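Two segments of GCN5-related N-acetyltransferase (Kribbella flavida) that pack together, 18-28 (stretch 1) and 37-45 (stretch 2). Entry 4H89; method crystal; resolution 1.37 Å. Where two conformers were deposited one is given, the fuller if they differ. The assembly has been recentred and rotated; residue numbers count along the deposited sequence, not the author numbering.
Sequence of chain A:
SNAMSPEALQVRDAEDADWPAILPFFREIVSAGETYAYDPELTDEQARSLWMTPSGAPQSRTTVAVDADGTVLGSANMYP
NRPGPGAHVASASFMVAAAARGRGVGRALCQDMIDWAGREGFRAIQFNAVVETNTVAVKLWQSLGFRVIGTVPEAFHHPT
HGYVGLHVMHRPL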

ATOM      1  N   ASP A  18     -12.762  18.199  15.459  1.00 17.69           N
ATOM      2  CA  ASP A  18     -13.488  17.862  14.222  1.00 16.53           C
ATOM      3  C   ASP A  18     -13.723  16.366  14.057  1.00 16.27           C
ATOM      4  O   ASP A  18     -14.534  15.968  13.236  1.00 17.69           O
ATOM      5  CB  ASP A  18     -12.677  18.371  13.030  1.00 16.84           C
ATOM      6  CG  ASP A  18     -12.556  19.864  12.982  1.00 18.12           C
ATOM      7  OD1 ASP A  18     -13.492  20.576  13.326  1.00 21.94           O
ATOM      8  OD2 ASP A  18     -11.493  20.329  12.477  1.00 18.90           O
ATOM      9  N   TRP A  19     -12.989  15.523  14.794  1.00 15.65           N
ATOM     10  CA  TRP A  19     -13.059  14.069  14.541  1.00 17.10           C
ATOM     11  C   TRP A  19     -14.487  13.493  14.640  1.00 15.04           C
ATOM     12  O   TRP A  19     -14.871  12.695  13.788  1.00 15.05           O
ATOM     13  CB  TRP A  19     -12.043  13.276  15.389  1.00 17.55           C
ATOM     14  CG  TRP A  19     -12.251  11.814  15.303  1.00 15.97           C
ATOM     15  CD1 TRP A  19     -12.747  10.996  16.287  1.00 18.00           C
ATOM     16  CD2 TRP A  19     -12.144  10.985  14.124  1.00 16.07           C
ATOM     17  NE1 TRP A  19     -12.890   9.737  15.804  1.00 19.00           N
ATOM     18  CE2 TRP A  19     -12.501   9.695  14.491  1.00 18.32           C
ATOM     19  CE3 TRP A  19     -11.716  11.213  12.819  1.00 15.25           C
ATOM     20  CZ2 TRP A  19     -12.506   8.651  13.597  1.00 18.68           C
ATOM     21  CZ3 TRP A  19     -11.713  10.173  11.912  1.00 16.25           C
ATOM     22  CH2 TRP A  19     -12.113   8.895  12.320  1.00 17.66           C
ATOM     23  N   PRO A  20     -15.283  13.880  15.647  1.00 15.03           N
ATOM     24  CA  PRO A  20     -16.641  13.348  15.686  1.00 16.44           C
ATOM     25  C   PRO A  20     -17.490  13.619  14.489  1.00 16.91           C
ATOM     26  O   PRO A  20     -18.359  12.827  14.193  1.00 18.21           O
ATOM     27  CB  PRO A  20     -17.229  13.974  16.973  1.00 18.95           C
ATOM     28  CG  PRO A  20     -16.035  14.212  17.824  1.00 18.58           C
ATOM     29  CD  PRO A  20     -14.990  14.660  16.857  1.00 17.06           C
ATOM     30  N   ALA A  21     -17.228  14.704  13.759  1.00 15.52           N
ATOM     31  CA  ALA A  21     -17.951  15.000  12.532  1.00 16.82           C
ATOM     32  C   ALA A  21     -17.430  14.202  11.365  1.00 15.19           C
ATOM     33  O   ALA A  21     -18.161  13.916  10.418  1.00 16.64           O
ATOM     34  CB  ALA A  21     -17.842  16.486  12.235  1.00 19.25           C
ATOM     35  N   ILE A  22     -16.163  13.799  11.400  1.00 14.74           N
ATOM     36  CA  ILE A  22     -15.537  13.011  10.325  1.00 14.81           C
ATOM     37  C   ILE A  22     -15.877  11.531  10.399  1.00 13.48           C
ATOM     38  O   ILE A  22     -16.094  10.863   9.384  1.00 15.81           O
ATOM     39  CB  ILE A  22     -13.992  13.205  10.354  1.00 14.03           C
ATOM     40  CG1 ILE A  22     -13.654  14.680  10.165  1.00 15.03           C
ATOM     41  CG2 ILE A  22     -13.318  12.326   9.281  1.00 16.78           C
ATOM     42  CD1 ILE A  22     -12.223  15.002  10.491  1.00 15.36           C
ATOM     43  N   LEU A  23     -15.939  10.999  11.608  1.00 14.83           N
ATOM     44  CA  LEU A  23     -16.224   9.571  11.869  1.00 17.15           C
ATOM     45  C   LEU A  23     -17.418   9.023  11.069  1.00 15.16           C
ATOM     46  O   LEU A  23     -17.285   7.990  10.442  1.00 16.13           O
ATOM     47  CB  LEU A  23     -16.365   9.338  13.389  1.00 17.59           C
ATOM     48  CG  LEU A  23     -16.812   7.936  13.805  1.00 17.87           C
ATOM     49  CD1 LEU A  23     -15.812   6.870  13.421  1.00 19.44           C
ATOM     50  CD2 LEU A  23     -17.031   7.916  15.316  1.00 22.81           C
ATOM     51  N   PRO A  24     -18.571   9.718  11.075  1.00 15.61           N
ATOM     52  CA  PRO A  24     -19.670   9.167  10.262  1.00 17.22           C
ATOM     53  C   PRO A  24     -19.380   9.065   8.794  1.00 16.33           C
ATOM     54  O   PRO A  24     -19.965   8.200   8.129  1.00 18.08           O
ATOM     55  CB  PRO A  24     -20.868  10.083  10.570  1.00 21.11           C
ATOM     56  CG  PRO A  24     -20.367  11.194  11.423  1.00 23.63           C
ATOM     57  CD  PRO A  24     -18.971  10.894  11.867  1.00 18.16           C
ATOM     58  N   PHE A  25     -18.512   9.923   8.241  1.00 18.87           N
ATOM     59  CA  PHE A  25     -18.147   9.769   6.822  1.00 17.58           C
ATOM     60  C   PHE A  25     -17.460   8.474   6.575  1.00 17.92           C
ATOM     61  O   PHE A  25     -17.698   7.814   5.586  1.00 18.50           O
ATOM     62  CB  PHE A  25     -17.156  10.835   6.311  1.00 20.74           C
ATOM     63  CG  PHE A  25     -17.541  12.254   6.569  1.00 18.32           C
ATOM     64  CD1 PHE A  25     -18.844  12.612   6.827  1.00 19.96           C
ATOM     65  CD2 PHE A  25     -16.542  13.239   6.536  1.00 20.45           C
ATOM     66  CE1 PHE A  25     -19.179  13.919   7.086  1.00 21.40           C
ATOM     67  CE2 PHE A  25     -16.868  14.552   6.821  1.00 20.63           C
ATOM     68  CZ  PHE A  25     -18.194  14.894   7.065  1.00 20.33           C
ATOM     69  N   PHE A  26     -16.515   8.162   7.457  1.00 17.91           N
ATOM     70  CA  PHE A  26     -15.789   6.916   7.390  1.00 17.98           C
ATOM     71  C   PHE A  26     -16.744   5.743   7.417  1.00 15.35           C
ATOM     72  O   PHE A  26     -16.672   4.820   6.600  1.00 17.70           O
ATOM     73  CB  PHE A  26     -14.707   6.843   8.488  1.00 17.10           C
ATOM     74  CG  PHE A  26     -14.033   5.524   8.540  1.00 16.88           C
ATOM     75  CD1 PHE A  26     -13.082   5.182   7.595  1.00 23.19           C
ATOM     76  CD2 PHE A  26     -14.357   4.588   9.474  1.00 19.32           C
ATOM     77  CE1 PHE A  26     -12.452   3.961   7.623  1.00 24.92           C
ATOM     78  CE2 PHE A  26     -13.749   3.333   9.470  1.00 22.21           C
ATOM     79  CZ  PHE A  26     -12.794   3.027   8.556  1.00 22.91           C
ATOM     80  N   ARG A  27     -17.631   5.733   8.406  1.00 15.72           N
ATOM     81  CA  ARG A  27     -18.627   4.664   8.502  1.00 15.57           C
ATOM     82  C   ARG A  27     -19.488   4.535   7.247  1.00 15.54           C
ATOM     83  O   ARG A  27     -19.725   3.391   6.808  1.00 16.52           O
ATOM     84  CB  ARG A  27     -19.480   4.819   9.747  1.00 15.14           C
ATOM     85  CG  ARG A  27     -18.716   4.726  11.044  1.00 16.06           C
ATOM     86  CD  ARG A  27     -17.998   3.404  11.256  1.00 16.77           C
ATOM     87  NE  ARG A  27     -17.373   3.388  12.561  1.00 16.72           N
ATOM     88  CZ  ARG A  27     -16.423   2.543  12.916  1.00 15.82           C
ATOM     89  NH1 ARG A  27     -15.918   1.666  12.085  1.00 16.73           N
ATOM     90  NH2 ARG A  27     -15.898   2.626  14.120  1.00 16.51           N
ATOM     91  N   GLU A  28     -19.927   5.669   6.665  0.50 17.49           N
ATOM     92  CA  GLU A  28     -20.733   5.658   5.411  0.50 17.94           C
ATOM     93  C   GLU A  28     -19.929   4.945   4.324  0.50 18.24           C
ATOM     94  O   GLU A  28     -20.423   4.033   3.659  0.50 17.27           O
ATOM     95  CB  GLU A  28     -21.065   7.082   4.868  0.50 23.27           C
ATOM     96  CG  GLU A  28     -21.989   8.007   5.688  0.50 28.53           C
ATOM     97  CD  GLU A  28     -22.278   9.434   5.086  0.50 29.28           C
ATOM     98  OE1 GLU A  28     -21.410  10.170   4.492  0.50 32.83           O
ATOM     99  OE2 GLU A  28     -23.425   9.881   5.253  0.50 39.88           O
ATOM    100  N   ALA A  37     -11.272   0.112   0.228  1.00 18.30           N
ATOM    101  CA  ALA A  37     -11.228  -1.140   0.983  1.00 16.98           C
ATOM    102  C   ALA A  37     -10.675  -0.908   2.397  1.00 17.01           C
ATOM    103  O   ALA A  37      -9.489  -0.656   2.569  1.00 19.17           O
ATOM    104  CB  ALA A  37     -10.371  -2.166   0.245  1.00 19.58           C
ATOM    105  N   TYR A  38     -11.544  -1.044   3.396  1.00 18.75           N
ATOM    106  CA  TYR A  38     -11.164  -0.965   4.809  1.00 18.38           C
ATOM    107  C   TYR A  38     -11.631  -2.194   5.546  1.00 20.05           C
ATOM    108  O   TYR A  38     -12.561  -2.889   5.110  1.00 20.50           O
ATOM    109  CB  TYR A  38     -11.851   0.223   5.455  1.00 22.15           C
ATOM    110  CG  TYR A  38     -11.296   1.558   5.088  1.00 24.48           C
ATOM    111  CD1 TYR A  38     -10.057   1.959   5.556  1.00 30.62           C
ATOM    112  CD2 TYR A  38     -12.045   2.460   4.321  1.00 27.78           C
ATOM    113  CE1 TYR A  38      -9.551   3.221   5.243  1.00 33.73           C
ATOM    114  CE2 TYR A  38     -11.556   3.720   4.013  1.00 32.68           C
ATOM    115  CZ  TYR A  38     -10.302   4.088   4.466  1.00 32.57           C
ATOM    116  OH  TYR A  38      -9.824   5.340   4.161  1.00 40.72           O
ATOM    117  N   ASP A  39     -10.953  -2.499   6.652  1.00 20.46           N
ATOM    118  CA  ASP A  39     -11.493  -3.460   7.623  1.00 22.39           C
ATOM    119  C   ASP A  39     -12.816  -2.916   8.082  1.00 21.27           C
ATOM    120  O   ASP A  39     -12.890  -1.779   8.483  1.00 21.32           O
ATOM    121  CB  ASP A  39     -10.528  -3.597   8.784  1.00 21.70           C
ATOM    122  CG  ASP A  39     -10.972  -4.606   9.908  1.00 27.35           C
ATOM    123  OD1 ASP A  39     -12.160  -4.903  10.151  1.00 31.72           O
ATOM    124  OD2 ASP A  39     -10.037  -5.074  10.609  1.00 40.05           O
ATOM    125  N   PRO A  40     -13.856  -3.759   8.049  1.00 21.60           N
ATOM    126  CA  PRO A  40     -15.204  -3.328   8.395  1.00 24.73           C
ATOM    127  C   PRO A  40     -15.482  -3.137   9.881  1.00 26.11           C
ATOM    128  O   PRO A  40     -16.512  -2.565  10.255  1.00 28.99           O
ATOM    129  CB  PRO A  40     -16.070  -4.453   7.817  1.00 29.42           C
ATOM    130  CG  PRO A  40     -15.187  -5.657   7.863  1.00 30.82           C
ATOM    131  CD  PRO A  40     -13.830  -5.147   7.530  1.00 26.84           C
ATOM    132  N   GLU A  41     -14.560  -3.590  10.717  1.00 21.06           N
ATOM    133  CA  GLU A  41     -14.815  -3.604  12.147  1.00 20.08           C
ATOM    134  C   GLU A  41     -13.789  -2.804  12.968  1.00 20.20           C
ATOM    135  O   GLU A  41     -13.559  -3.104  14.124  1.00 23.78           O
ATOM    136  CB  GLU A  41     -14.917  -5.049  12.651  1.00 24.63           C
ATOM    137  CG  GLU A  41     -16.150  -5.802  12.137  1.00 24.54           C
ATOM    138  CD  GLU A  41     -16.293  -7.160  12.790  1.00 24.20           C
ATOM    139  OE1 GLU A  41     -15.440  -8.061  12.523  1.00 30.34           O
ATOM    140  OE2 GLU A  41     -17.292  -7.310  13.545  1.00 28.42           O
ATOM    141  N   LEU A  42     -13.218  -1.754  12.394  1.00 17.76           N
ATOM    142  CA  LEU A  42     -12.338  -0.891  13.161  1.00 16.47           C
ATOM    143  C   LEU A  42     -13.078  -0.181  14.258  1.00 15.66           C
ATOM    144  O   LEU A  42     -14.199   0.268  14.089  1.00 16.30           O
ATOM    145  CB  LEU A  42     -11.686   0.160  12.258  1.00 17.79           C
ATOM    146  CG  LEU A  42     -10.739  -0.324  11.167  1.00 19.68           C
ATOM    147  CD1 LEU A  42     -10.151   0.862  10.469  1.00 23.43           C
ATOM    148  CD2 LEU A  42      -9.622  -1.190  11.714  1.00 21.83           C
ATOM    149  N   THR A  43     -12.415  -0.041  15.406  1.00 14.65           N
ATOM    150  CA  THR A  43     -12.998   0.801  16.447  1.00 14.38           C
ATOM    151  C   THR A  43     -13.000   2.251  16.001  1.00 13.56           C
ATOM    152  O   THR A  43     -12.207   2.643  15.119  1.00 14.00           O
ATOM    153  CB  THR A  43     -12.257   0.679  17.792  1.00 14.28           C
ATOM    154  OG1 THR A  43     -11.004   1.316  17.705  1.00 14.75           O
ATOM    155  CG2 THR A  43     -12.078  -0.757  18.249  1.00 14.24           C
ATOM    156  N   ASP A  44     -13.780   3.079  16.681  1.00 13.72           N
ATOM    157  CA  ASP A  44     -13.758   4.503  16.417  1.00 14.73           C
ATOM    158  C   ASP A  44     -12.323   5.052  16.569  1.00 14.43           C
ATOM    159  O   ASP A  44     -11.873   5.908  15.776  1.00 14.45           O
ATOM    160  CB  ASP A  44     -14.658   5.260  17.394  1.00 15.09           C
ATOM    161  CG  ASP A  44     -16.153   5.021  17.196  1.00 16.54           C
ATOM    162  OD1 ASP A  44     -16.590   4.406  16.218  1.00 17.08           O
ATOM    163  OD2 ASP A  44     -16.913   5.513  18.083  1.00 19.38           O
ATOM    164  N   GLU A  45     -11.616   4.585  17.576  1.00 14.81           N
ATOM    165  CA  GLU A  45     -10.270   5.053  17.894  1.00 15.11           C
ATOM    166  C   GLU A  45      -9.221   4.528  16.920  1.00 13.90           C
ATOM    167  O   GLU A  45      -8.279   5.263  16.553  1.00 16.01           O
ATOM    168  CB  GLU A  45      -9.910   4.716  19.324  1.00 14.96           C
ATOM    169  CG  GLU A  45     -10.778   5.378  20.391  1.00 17.04           C
ATOM    170  CD  GLU A  45     -12.092   4.663  20.688  1.00 19.71           C
ATOM    171  OE1 GLU A  45     -12.444   3.639  20.090  1.00 17.52           O
ATOM    172  OE2 GLU A  45     -12.809   5.156  21.544  1.00 30.12           O
TER
HETATM  173  O   HOH W   1     -17.153   0.335   9.833  1.00 21.65           O
HETATM  174  O   HOH W   2     -18.911   4.688  14.644  1.00 25.79           O

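Three residues carry most of this small contact: Phe26 and Arg27, neighbours on the helix of stretch 1, and Asp44, in the first turn of the helix that ends stretch 2. They divide it into an apolar patch and a polar one.

Phe26 supplies the apolar patch. Its CA-to-CB bond points toward stretch 2, and with chi1 in t the ring reaches two partners. Its edge meets the face of Tyr38, with centroids 4.8 Å apart, planes at 70° and Phe26 CE1 3.6 Å from Tyr38 CD2. Phe26 CZ also lies 3.9 Å from Leu42 CD1, so one buried ring touches Tyr38, just before the Asp39 to Leu42 type I turn, and Leu42, the turn's last residue. That turn is steadied from within by Glu41 N, which donates to Asp39 OD1 at 2.8 Å.

Arg27 starts badly placed, its CA-to-CB bond pointing away, yet the chain bends through m at chi1 and chi2 and brings the guanidinium back. The rule here is edge-on use of a planar cation. NH1 and NH2 of Arg27 both donate to Leu42 O, at 3.0 and 2.9 Å, while Arg27 NH2 also forms a salt bridge with Asp44 OD1 at 2.8 Å, nearly straight at 167°. Two waters extend the network: one accepts from Arg27 NH1 and donates to Pro40 O, and the other accepts from Arg27 NE and donates to Asp44 OD1. All three guanidinium nitrogens thus find acceptors.

Asp44 serves more than charge. Its CA-to-CB bond runs sideways, but the carboxylate swings in, and Leu23 CD2 packs 3.6 Å from Asp44 CG. On the backbone of the same residue, Asp44 O lies 3.6 Å from Trp19 CZ2. Trp19, Leu23 and Arg27, spaced four residues apart along the helix, therefore all touch this one aspartate.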